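Local coordinates for L-lysine 6-oxidase (Marinomonas mediterranea, PDB 3WEV), which oxidises the epsilon-amino group of L-lysine with a cysteine tryptophylquinone cofactor, releasing ammonium and the hydrogen peroxide that makes it antibacterial, at residues L14-T19 / G54-Q59; I137-R142 / K177-L182. All coordinates share one frame; numbering follows the deposited sequence.

Interaction 1 (L14-T19 / G54-Q59)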
loop_
_atom_site.group_PDB
_atom_site.type_symbol
_atom_site.label_atom_id
_atom_site.label_comp_id
_atom_site.label_asym_id
_atom_site.label_seq_id
_atom_site.Cartn_x
_atom_site.Cartn_y
_atom_site.Cartn_z
ATOM N N LEU B 14 -26.157 -14.544 9.327
ATOM C CA LEU B 14 -24.854 -14.958 9.771
ATOM C C LEU B 14 -24.668 -14.610 11.216
ATOM O O LEU B 14 -25.206 -13.623 11.715
ATOM C CB LEU B 14 -23.811 -14.187 9.001
ATOM C CG LEU B 14 -23.626 -14.347 7.486
ATOM C CD1 LEU B 14 -22.540 -13.392 7.006
ATOM C CD2 LEU B 14 -23.315 -15.789 7.046
ATOM N N GLY B 15 -23.847 -15.417 11.897
ATOM C CA GLY B 15 -23.478 -15.122 13.244
ATOM C C GLY B 15 -22.235 -15.880 13.667
ATOM O O GLY B 15 -22.122 -17.097 13.429
ATOM N N ASN B 16 -21.397 -15.215 14.464
ATOM C CA ASN B 16 -20.138 -15.806 14.931
ATOM C C ASN B 16 -20.160 -16.289 16.384
ATOM O O ASN B 16 -19.101 -16.613 16.927
ATOM C CB ASN B 16 -18.987 -14.824 14.692
ATOM C CG ASN B 16 -19.141 -13.516 15.448
ATOM O OD1 ASN B 16 -20.253 -13.030 15.743
ATOM N ND2 ASN B 16 -18.019 -12.868 15.669
ATOM N N ALA B 17 -21.334 -16.272 17.032
ATOM C CA ALA B 17 -21.451 -16.937 18.348
ATOM C C ALA B 17 -21.268 -18.468 18.251
ATOM O O ALA B 17 -20.953 -19.052 17.168
ATOM C CB ALA B 17 -22.748 -16.574 19.055
ATOM N N ASN B 18 -21.496 -19.150 19.374
ATOM C CA ASN B 18 -21.336 -20.613 19.394
ATOM C C ASN B 18 -22.365 -21.173 18.439
ATOM O O ASN B 18 -23.467 -20.628 18.274
ATOM C CB ASN B 18 -21.558 -21.175 20.792
ATOM C CG ASN B 18 -21.365 -22.666 20.860
ATOM O OD1 ASN B 18 -22.269 -23.449 20.592
ATOM N ND2 ASN B 18 -20.160 -23.074 21.230
ATOM N N THR B 19 -21.952 -22.218 17.729
ATOM C CA THR B 19 -22.807 -22.944 16.806
ATOM C C THR B 19 -24.183 -23.342 17.378
ATOM O O THR B 19 -25.191 -23.410 16.611
ATOM C CB THR B 19 -22.043 -24.156 16.116
ATOM O OG1 THR B 19 -22.820 -24.692 15.026
ATOM C CG2 THR B 19 -21.744 -25.309 17.117
ATOM N N GLY B 54 -19.879 -10.896 23.143
ATOM C CA GLY B 54 -20.061 -9.922 22.082
ATOM C C GLY B 54 -20.089 -10.545 20.667
ATOM O O GLY B 54 -19.796 -9.844 19.690
ATOM N N CYS B 55 -20.375 -11.849 20.558
ATOM C CA CYS B 55 -20.492 -12.513 19.244
ATOM C C CYS B 55 -21.942 -12.596 18.833
ATOM O O CYS B 55 -22.857 -12.882 19.643
ATOM C CB CYS B 55 -19.833 -13.889 19.216
ATOM S SG CYS B 55 -18.065 -13.854 19.739
ATOM N N ILE B 56 -22.196 -12.335 17.556
ATOM C CA ILE B 56 -23.563 -12.276 17.091
ATOM C C ILE B 56 -24.136 -13.707 16.953
ATOM O O ILE B 56 -23.506 -14.600 16.326
ATOM C CB ILE B 56 -23.649 -11.498 15.772
ATOM C CG1 ILE B 56 -23.349 -10.015 16.038
ATOM C CG2 ILE B 56 -24.985 -11.716 15.069
ATOM C CD1 ILE B 56 -23.188 -9.236 14.764
ATOM N N ARG B 57 -25.318 -13.901 17.521
ATOM C CA ARG B 57 -26.036 -15.172 17.365
ATOM C C ARG B 57 -26.618 -15.352 15.960
ATOM O O ARG B 57 -27.247 -14.443 15.415
ATOM C CB ARG B 57 -27.142 -15.263 18.399
ATOM C CG ARG B 57 -26.595 -15.189 19.819
ATOM C CD ARG B 57 -27.679 -14.867 20.823
ATOM N NE ARG B 57 -28.624 -15.983 21.028
ATOM C CZ ARG B 57 -29.807 -15.903 21.621
ATOM N NH1 ARG B 57 -30.275 -14.767 22.049
ATOM N NH2 ARG B 57 -30.532 -16.993 21.775
ATOM N N ARG B 58 -26.404 -16.521 15.363
ATOM C CA ARG B 58 -27.128 -16.885 14.138
ATOM C C ARG B 58 -28.605 -16.779 14.291
ATOM O O ARG B 58 -29.139 -16.984 15.412
ATOM C CB ARG B 58 -26.749 -18.287 13.637
ATOM C CG ARG B 58 -25.323 -18.341 13.107
ATOM C CD ARG B 58 -24.992 -19.650 12.347
ATOM N NE ARG B 58 -25.125 -20.813 13.244
ATOM C CZ ARG B 58 -24.981 -22.086 12.845
ATOM N NH1 ARG B 58 -24.771 -22.373 11.539
ATOM N NH2 ARG B 58 -25.109 -23.066 13.741
ATOM N N GLN B 59 -29.264 -16.448 13.175
ATOM C CA GLN B 59 -30.678 -16.519 13.050
ATOM C C GLN B 59 -31.000 -17.640 12.124
ATOM O O GLN B 59 -30.455 -17.716 11.028
ATOM C CB GLN B 59 -31.242 -15.247 12.457
ATOM C CG GLN B 59 -32.722 -15.176 12.257
ATOM C CD GLN B 59 -33.118 -13.762 11.785
ATOM O OE1 GLN B 59 -32.758 -12.808 12.418
ATOM N NE2 GLN B 59 -33.723 -13.646 10.694
HETATM O O HOH W 1 -27.559 -12.911 13.087
HETATM O O HOH W 2 -17.937 -10.271 17.862
HETATM O O HOH W 3 -24.806 -18.601 16.498
HETATM O O HOH W 4 -25.910 -20.763 15.890
#
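Arg58 lies along the loop 14-19, its aliphatic part beside Gly15 and its guanidinium group at Thr19. The loop connects strand 4-13 to strand 22-24 in the mixed sheet of the N-terminal domain. Residues 54-59 lead into strand 58-66, the antiparallel partner of 4-13, so the contact carries the two runs on side by side, antiparallel but irregular, past the end of that pairing. CG of Arg58 sits 3.4 Å from Gly15 O. A bend at chi3 (-62°) then turns the guanidinium toward Thr19. There NH2 donates to Thr19 O over 2.9 Å. The bond lies in the carbonyl plane, on a lone pair, and also in the plane of the guanidinium. Water 4 lies at the same edge and accepts from Arg58 NE. Thr19 O is within its reach, but more acceptors compete for this water than it has protons. NH1 of Arg58 is held by Gly197 O and Thr184 OG1, which restrains the group from another side. OG1 of Thr19 bonds to Tyr199 OH.

Ala17 and Ile56 join the two segments through backbone atoms. Ala17 N donates to Ile56 O at 2.8 Å, from above the carbonyl plane. The methyl of Ala17 faces the other segment, and its CB is 4.0 Å from Cys55 CB. Gly15 is packed close as well, with its CA 3.1 Å from Ile56 O. CG2 of Ile56 reaches toward Leu14 O. Water 1 donates to both Leu14 O and Arg57 O, bridging the carbonyls at this end.

Asn16 adds a side-chain bond next to the backbone one. Its chi1 of 62° swings the amide toward residues 55 and 56. Asn16 OD1 accepts from Ile56 N at 2.7 Å, with the donor tilted 26° from the amide carbonyl plane.

Interaction 2 (I137-R142 / K177-L182)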
loop_
_atom_site.group_PDB
_atom_site.type_symbol
_atom_site.label_atom_id
_atom_site.label_comp_id
_atom_site.label_asym_id
_atom_site.label_seq_id
_atom_site.Cartn_x
_atom_site.Cartn_y
_atom_site.Cartn_z
ATOM N N ILE B 137 -18.133 -22.110 -3.703
ATOM C CA ILE B 137 -18.177 -22.855 -2.458
ATOM C C ILE B 137 -19.436 -23.715 -2.540
ATOM O O ILE B 137 -20.551 -23.215 -2.440
ATOM C CB ILE B 137 -18.179 -21.988 -1.175
ATOM C CG1 ILE B 137 -17.049 -20.954 -1.163
ATOM C CG2 ILE B 137 -18.067 -22.888 0.027
ATOM C CD1 ILE B 137 -16.907 -20.159 0.123
ATOM N N ASP B 138 -19.237 -25.010 -2.753
ATOM C CA ASP B 138 -20.317 -25.948 -2.933
ATOM C C ASP B 138 -19.891 -27.263 -2.258
ATOM O O ASP B 138 -18.899 -27.878 -2.671
ATOM C CB ASP B 138 -20.534 -26.145 -4.432
ATOM C CG ASP B 138 -21.546 -27.196 -4.729
ATOM O OD1 ASP B 138 -22.248 -27.598 -3.769
ATOM O OD2 ASP B 138 -21.671 -27.581 -5.934
ATOM N N LEU B 139 -20.551 -27.595 -1.154
ATOM C CA LEU B 139 -20.252 -28.743 -0.336
ATOM C C LEU B 139 -21.302 -29.842 -0.513
ATOM O O LEU B 139 -21.378 -30.784 0.278
ATOM C CB LEU B 139 -20.092 -28.353 1.114
ATOM C CG LEU B 139 -19.165 -27.177 1.448
ATOM C CD1 LEU B 139 -19.123 -26.960 2.929
ATOM C CD2 LEU B 139 -17.782 -27.316 0.851
ATOM N N GLY B 140 -22.091 -29.719 -1.579
ATOM C CA GLY B 140 -23.211 -30.584 -1.850
ATOM C C GLY B 140 -24.400 -30.382 -0.917
ATOM O O GLY B 140 -24.399 -29.548 -0.004
ATOM N N PRO B 141 -25.413 -31.202 -1.097
ATOM C CA PRO B 141 -26.613 -31.132 -0.324
ATOM C C PRO B 141 -26.419 -31.848 0.968
ATOM O O PRO B 141 -25.468 -32.664 1.101
ATOM C CB PRO B 141 -27.625 -31.867 -1.184
ATOM C CG PRO B 141 -26.826 -32.834 -1.926
ATOM C CD PRO B 141 -25.545 -32.154 -2.232
ATOM N N ARG B 142 -27.216 -31.441 1.940
ATOM C CA ARG B 142 -27.361 -32.193 3.181
ATOM C C ARG B 142 -28.808 -32.482 3.356
ATOM O O ARG B 142 -29.692 -31.705 2.878
ATOM C CB ARG B 142 -26.859 -31.423 4.388
ATOM C CG ARG B 142 -25.387 -31.103 4.366
ATOM C CD ARG B 142 -24.489 -32.297 4.461
ATOM N NE ARG B 142 -23.104 -31.869 4.367
ATOM C CZ ARG B 142 -22.480 -31.550 3.232
ATOM N NH1 ARG B 142 -23.139 -31.560 2.062
ATOM N NH2 ARG B 142 -21.186 -31.190 3.281
ATOM N N LYS B 177 -8.911 -17.344 8.352
ATOM C CA LYS B 177 -7.887 -18.274 7.844
ATOM C C LYS B 177 -8.407 -19.582 7.230
ATOM O O LYS B 177 -7.846 -20.058 6.260
ATOM C CB LYS B 177 -6.900 -18.633 8.960
ATOM C CG LYS B 177 -5.835 -17.600 9.247
ATOM C CD LYS B 177 -5.095 -17.928 10.552
ATOM C CE LYS B 177 -3.838 -17.080 10.775
ATOM N NZ LYS B 177 -3.897 -15.680 10.230
ATOM N N HIS B 178 -9.402 -20.206 7.820
ATOM C CA HIS B 178 -9.774 -21.586 7.433
ATOM C C HIS B 178 -11.285 -21.678 7.220
ATOM O O HIS B 178 -12.054 -21.536 8.171
ATOM C CB HIS B 178 -9.356 -22.629 8.500
ATOM C CG HIS B 178 -7.896 -22.591 8.871
ATOM N ND1 HIS B 178 -6.894 -23.108 8.058
ATOM C CD2 HIS B 178 -7.268 -22.118 9.982
ATOM C CE1 HIS B 178 -5.721 -22.934 8.642
ATOM N NE2 HIS B 178 -5.921 -22.331 9.807
ATOM N N PHE B 179 -11.705 -21.897 5.989
ATOM C CA PHE B 179 -13.102 -22.203 5.683
ATOM C C PHE B 179 -13.507 -23.641 6.074
ATOM O O PHE B 179 -12.828 -24.597 5.722
ATOM C CB PHE B 179 -13.386 -22.013 4.197
ATOM C CG PHE B 179 -14.799 -22.348 3.853
ATOM C CD1 PHE B 179 -15.820 -21.452 4.181
ATOM C CD2 PHE B 179 -15.127 -23.564 3.343
ATOM C CE1 PHE B 179 -17.118 -21.769 3.937
ATOM C CE2 PHE B 179 -16.435 -23.893 3.099
ATOM C CZ PHE B 179 -17.445 -22.980 3.411
ATOM N N GLU B 180 -14.633 -23.813 6.764
ATOM C CA GLU B 180 -15.105 -25.139 7.129
ATOM C C GLU B 180 -16.571 -25.442 6.904
ATOM O O GLU B 180 -16.939 -26.597 6.810
ATOM C CB GLU B 180 -14.907 -25.305 8.599
ATOM C CG GLU B 180 -13.512 -25.646 9.011
ATOM C CD GLU B 180 -13.601 -26.183 10.409
ATOM O OE1 GLU B 180 -14.143 -27.297 10.560
ATOM O OE2 GLU B 180 -13.262 -25.431 11.328
ATOM N N SER B 181 -17.431 -24.421 6.856
ATOM C CA SER B 181 -18.866 -24.666 6.844
ATOM C C SER B 181 -19.705 -23.557 6.208
ATOM O O SER B 181 -19.378 -22.382 6.341
ATOM C CB SER B 181 -19.294 -24.816 8.292
ATOM O OG SER B 181 -20.684 -25.017 8.407
ATOM N N LEU B 182 -20.805 -23.926 5.564
ATOM C CA LEU B 182 -21.794 -22.975 5.084
ATOM C C LEU B 182 -22.952 -22.807 6.063
ATOM O O LEU B 182 -23.873 -22.011 5.839
ATOM C CB LEU B 182 -22.333 -23.413 3.731
ATOM C CG LEU B 182 -21.398 -23.146 2.534
ATOM C CD1 LEU B 182 -22.062 -23.677 1.246
ATOM C CD2 LEU B 182 -21.036 -21.669 2.391
#
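Ile137 and Phe179 approach from opposite directions and meet in a buried apolar contact within the N-terminal beta domain. No hydrogen bond crosses between 137-142 and 177-182, so side-chain packing carries the contact.

CB of Ile137 points at the other segment, and the chain forks there. The CG2 branch makes the closest approach. It stands 3.4 Å from Phe179 CZ and 3.6 Å from Phe179 CE2, at the far end of the ring. The same methyl is 4.0 Å from Leu182 CD2, so it is shared between phenyl ring and leucine. The other branch runs through CG1, anti to the carbonyl carbon (chi1 -51°). It ends at CD1, which lies over one face of the phenyl ring, toward the rim, 4.1 Å from Phe179 CE1. The opposite face of the ring has Ser181 N above it, also offset toward the rim.

Leu139 takes the ring at its edge. Its CD1 lies near the ring plane, 4.1 Å from Phe179 CE2, and reaches toward Leu182 as well, 4.5 Å from its CG. The carbonyl O of Leu139 accepts from Arg142 NH1.

Between Ile137 and Leu139, Asp138 turns the other way. Asp138 OD1 accepts from Gly140 N at 3.1 Å, which makes an Asx turn.

Phe179 also packs edge-to-face with Phe201. Ile137 touches Asn91 on strand 80-91, the antiparallel partner of 137-145. Leu182 touches Ile153 on strand 150-154, an antiparallel partner of 181-187. The contact thus joins strand 137-145, paired with 80-91, to strand 181-187, paired with 150-154.

In the fold
From the N terminus the chain runs along strand 4-13 into the loop 14-19. Interaction 1 closes when residues 54-59 return to that loop, after the short strands 22-24, 34-36 and 42-43. The chain then runs through strands 58-66 and 80-91 and, past helix 129-133, reaches residue 137. Interaction 2 opens there and closes at 177-182, after strand 150-154. The two contacts are in series, neither nested nor crossed. Their centres are about 17 Å apart and their nearest atoms about 6 Å, without touching. Both reach the same mixed sheet: strand 193-196 pairs with 58-66 of interaction 1 and with 181-187 of interaction 2.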